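Local coordinates for acyl-CoA dehydrogenase (Thermus thermophilus, PDB 2Z1Q) that catalyses the FAD-dependent dehydrogenation of acyl-CoA, probably converting 2,3-saturated thioesters to their 2,3-dehydroacyl products and passing the electrons to an acceptor, at the interface of chains A and B. Sequence-based numbering; all coordinates share one arbitrary frame. Chains: chain A/B, Acyl-CoA dehydrogenase.

The interface of chains A and B. Residues chain A 223-225, 389-390, 392-393; chain B 378.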
ATOM      1  N   MET A 223       6.922  -4.603 -11.955  1.00 23.08           N
ATOM      2  CA  MET A 223       7.182  -4.207 -10.571  1.00 21.56           C
ATOM      3  C   MET A 223       7.522  -5.455  -9.762  1.00 20.45           C
ATOM      4  O   MET A 223       8.427  -5.438  -8.930  1.00 18.87           O
ATOM      5  CB  MET A 223       5.967  -3.515  -9.912  1.00 21.91           C
ATOM      6  CG  MET A 223       6.301  -2.993  -8.500  1.00 24.02           C
ATOM      7  SD  MET A 223       4.906  -2.385  -7.556  1.00 24.68           S
ATOM      8  CE  MET A 223       4.273  -1.130  -8.648  1.00 27.51           C
ATOM      9  N   GLY A 224       6.791  -6.534 -10.039  1.00 18.22           N
ATOM     10  CA  GLY A 224       6.989  -7.777  -9.317  1.00 18.50           C
ATOM     11  C   GLY A 224       6.798  -9.026 -10.155  1.00 19.27           C
ATOM     12  O   GLY A 224       6.836  -8.969 -11.386  1.00 19.95           O
ATOM     13  N   ILE A 225       6.553 -10.143  -9.472  1.00 18.38           N
ATOM     14  CA  ILE A 225       6.425 -11.458 -10.094  1.00 19.92           C
ATOM     15  C   ILE A 225       7.339 -11.590 -11.300  1.00 20.57           C
ATOM     16  O   ILE A 225       6.918 -11.984 -12.393  1.00 21.29           O
ATOM     17  CB  ILE A 225       4.971 -11.839 -10.501  1.00 19.40           C
ATOM     18  CG1 ILE A 225       4.373 -10.837 -11.464  1.00 17.90           C
ATOM     19  CG2 ILE A 225       4.110 -11.962  -9.265  1.00 21.11           C
ATOM     20  CD1 ILE A 225       3.178 -11.408 -12.158  1.00 17.35           C
ATOM     21  N   ARG A 389       6.169  -6.212  -3.669  1.00 14.92           N
ATOM     22  CA  ARG A 389       6.040  -5.889  -5.085  1.00 16.12           C
ATOM     23  C   ARG A 389       5.144  -6.907  -5.794  1.00 17.43           C
ATOM     24  O   ARG A 389       4.309  -6.535  -6.606  1.00 15.34           O
ATOM     25  CB  ARG A 389       7.407  -5.845  -5.765  1.00 17.24           C
ATOM     26  CG  ARG A 389       8.218  -4.599  -5.440  1.00 18.91           C
ATOM     27  CD  ARG A 389       9.580  -4.616  -6.151  1.00 20.33           C
ATOM     28  NE  ARG A 389      10.500  -5.615  -5.595  1.00 21.23           N
ATOM     29  CZ  ARG A 389      10.809  -6.781  -6.167  1.00 23.82           C
ATOM     30  NH1 ARG A 389      10.287  -7.131  -7.337  1.00 20.76           N
ATOM     31  NH2 ARG A 389      11.678  -7.598  -5.574  1.00 24.80           N
ATOM     32  N   ASP A 390       5.312  -8.187  -5.471  1.00 17.40           N
ATOM     33  CA  ASP A 390       4.520  -9.229  -6.108  1.00 17.47           C
ATOM     34  C   ASP A 390       3.026  -9.157  -5.807  1.00 18.82           C
ATOM     35  O   ASP A 390       2.205  -9.572  -6.620  1.00 17.48           O
ATOM     36  CB  ASP A 390       5.015 -10.607  -5.680  1.00 17.98           C
ATOM     37  CG  ASP A 390       6.356 -10.985  -6.285  1.00 21.62           C
ATOM     38  OD1 ASP A 390       6.984 -10.184  -7.020  1.00 22.32           O
ATOM     39  OD2 ASP A 390       6.772 -12.123  -6.000  1.00 22.95           O
ATOM     40  N   ARG A 392       1.120  -6.456  -5.426  1.00 19.50           N
ATOM     41  CA  ARG A 392       0.440  -5.336  -6.070  1.00 21.74           C
ATOM     42  C   ARG A 392      -0.389  -5.698  -7.318  1.00 21.39           C
ATOM     43  O   ARG A 392      -1.411  -5.086  -7.599  1.00 21.06           O
ATOM     44  CB  ARG A 392       1.472  -4.247  -6.407  1.00 22.92           C
ATOM     45  CG  ARG A 392       1.031  -2.823  -6.091  1.00 27.24           C
ATOM     46  CD  ARG A 392      -0.176  -2.547  -6.885  1.00 30.12           C
ATOM     47  NE  ARG A 392      -1.013  -1.452  -6.438  1.00 25.33           N
ATOM     48  CZ  ARG A 392      -2.296  -1.420  -6.764  1.00 23.00           C
ATOM     49  NH1 ARG A 392      -2.781  -2.415  -7.483  1.00 17.75           N
ATOM     50  NH2 ARG A 392      -3.075  -0.399  -6.427  1.00 20.90           N
ATOM     51  N   ILE A 393       0.053  -6.700  -8.058  1.00 21.64           N
ATOM     52  CA  ILE A 393      -0.636  -7.106  -9.265  1.00 21.98           C
ATOM     53  C   ILE A 393      -1.986  -7.799  -8.967  1.00 21.78           C
ATOM     54  O   ILE A 393      -2.863  -7.849  -9.827  1.00 20.21           O
ATOM     55  CB  ILE A 393       0.281  -8.043 -10.064  1.00 22.94           C
ATOM     56  CG1 ILE A 393       0.197  -7.741 -11.561  1.00 27.52           C
ATOM     57  CG2 ILE A 393      -0.016  -9.471  -9.694  1.00 26.66           C
ATOM     58  CD1 ILE A 393      -1.176  -7.492 -12.087  1.00 26.59           C
TER
ATOM     59  N   TYR B 378       1.834  -1.409 -13.331  1.00 22.44           N
ATOM     60  CA  TYR B 378       2.743  -2.446 -12.843  1.00 22.76           C
ATOM     61  C   TYR B 378       3.962  -2.541 -13.770  1.00 22.92           C
ATOM     62  O   TYR B 378       4.848  -3.380 -13.567  1.00 22.52           O
ATOM     63  CB  TYR B 378       2.007  -3.798 -12.820  1.00 22.57           C
ATOM     64  CG  TYR B 378       2.583  -4.822 -11.854  1.00 25.71           C
ATOM     65  CD1 TYR B 378       2.473  -4.644 -10.471  1.00 25.97           C
ATOM     66  CD2 TYR B 378       3.250  -5.965 -12.319  1.00 26.53           C
ATOM     67  CE1 TYR B 378       3.010  -5.567  -9.579  1.00 25.19           C
ATOM     68  CE2 TYR B 378       3.783  -6.892 -11.439  1.00 25.65           C
ATOM     69  CZ  TYR B 378       3.662  -6.688 -10.069  1.00 25.77           C
ATOM     70  OH  TYR B 378       4.206  -7.601  -9.193  1.00 22.81           O
TER
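B:Tyr378, at the end of the 3-10 helix 374-378, pushes its ring between A:Met223 and A:Ile393 and illustrates how one tyrosine, by its phenol at one end and its backbone carbonyl at the other, can anchor itself in a partner subunit. CG stands anti to the backbone N (chi1 -157°), which sends the ring into chain A. Aliphatic carbon covers both faces: A:Met223 CB lies over one, towards the rim and 3.8 Å from the ring centroid, while A:Ile393 CG1 sits over the centre of the other at 3.6 Å, its side chain crossing the tyrosine at about a right angle. A:Arg392 CB meets the ring at its edge, 3.8 Å from CE1 of B:Tyr378.

The phenol OH donates to the backbone carbonyl O of A:Arg389, near the end of helix 383-391, at 2.8 Å, reaching it from above the carbonyl plane. A:Gly224 N lies 2.9 Å from B:Tyr378 OH, but its N-H is turned aside, making this at best a doubtful bond. At the opposite end of the residue, B:Tyr378 O accepts a hydrogen bond from A:Met223 N (2.9 Å). A phenylalanine in its place would probably keep the sandwich but leave the A:Arg389 carbonyl without the phenol donor.

Second-shell contacts brace the 223-225 loop against helix 383-391: A:Ile225 N donates a hydrogen bond to A:Asp390 OD1, met from above the carboxylate plane. The two chains are copies of one protein, and the patch has its twin with the chains exchanged, although the coordinates alone do not establish the dimer in solution. The neighbouring brace is nearly straight: A:Arg389 NH1 meets A:Met223 O at 3.0 Å, in the planes of both guanidinium and carbonyl, on an oxygen lone pair.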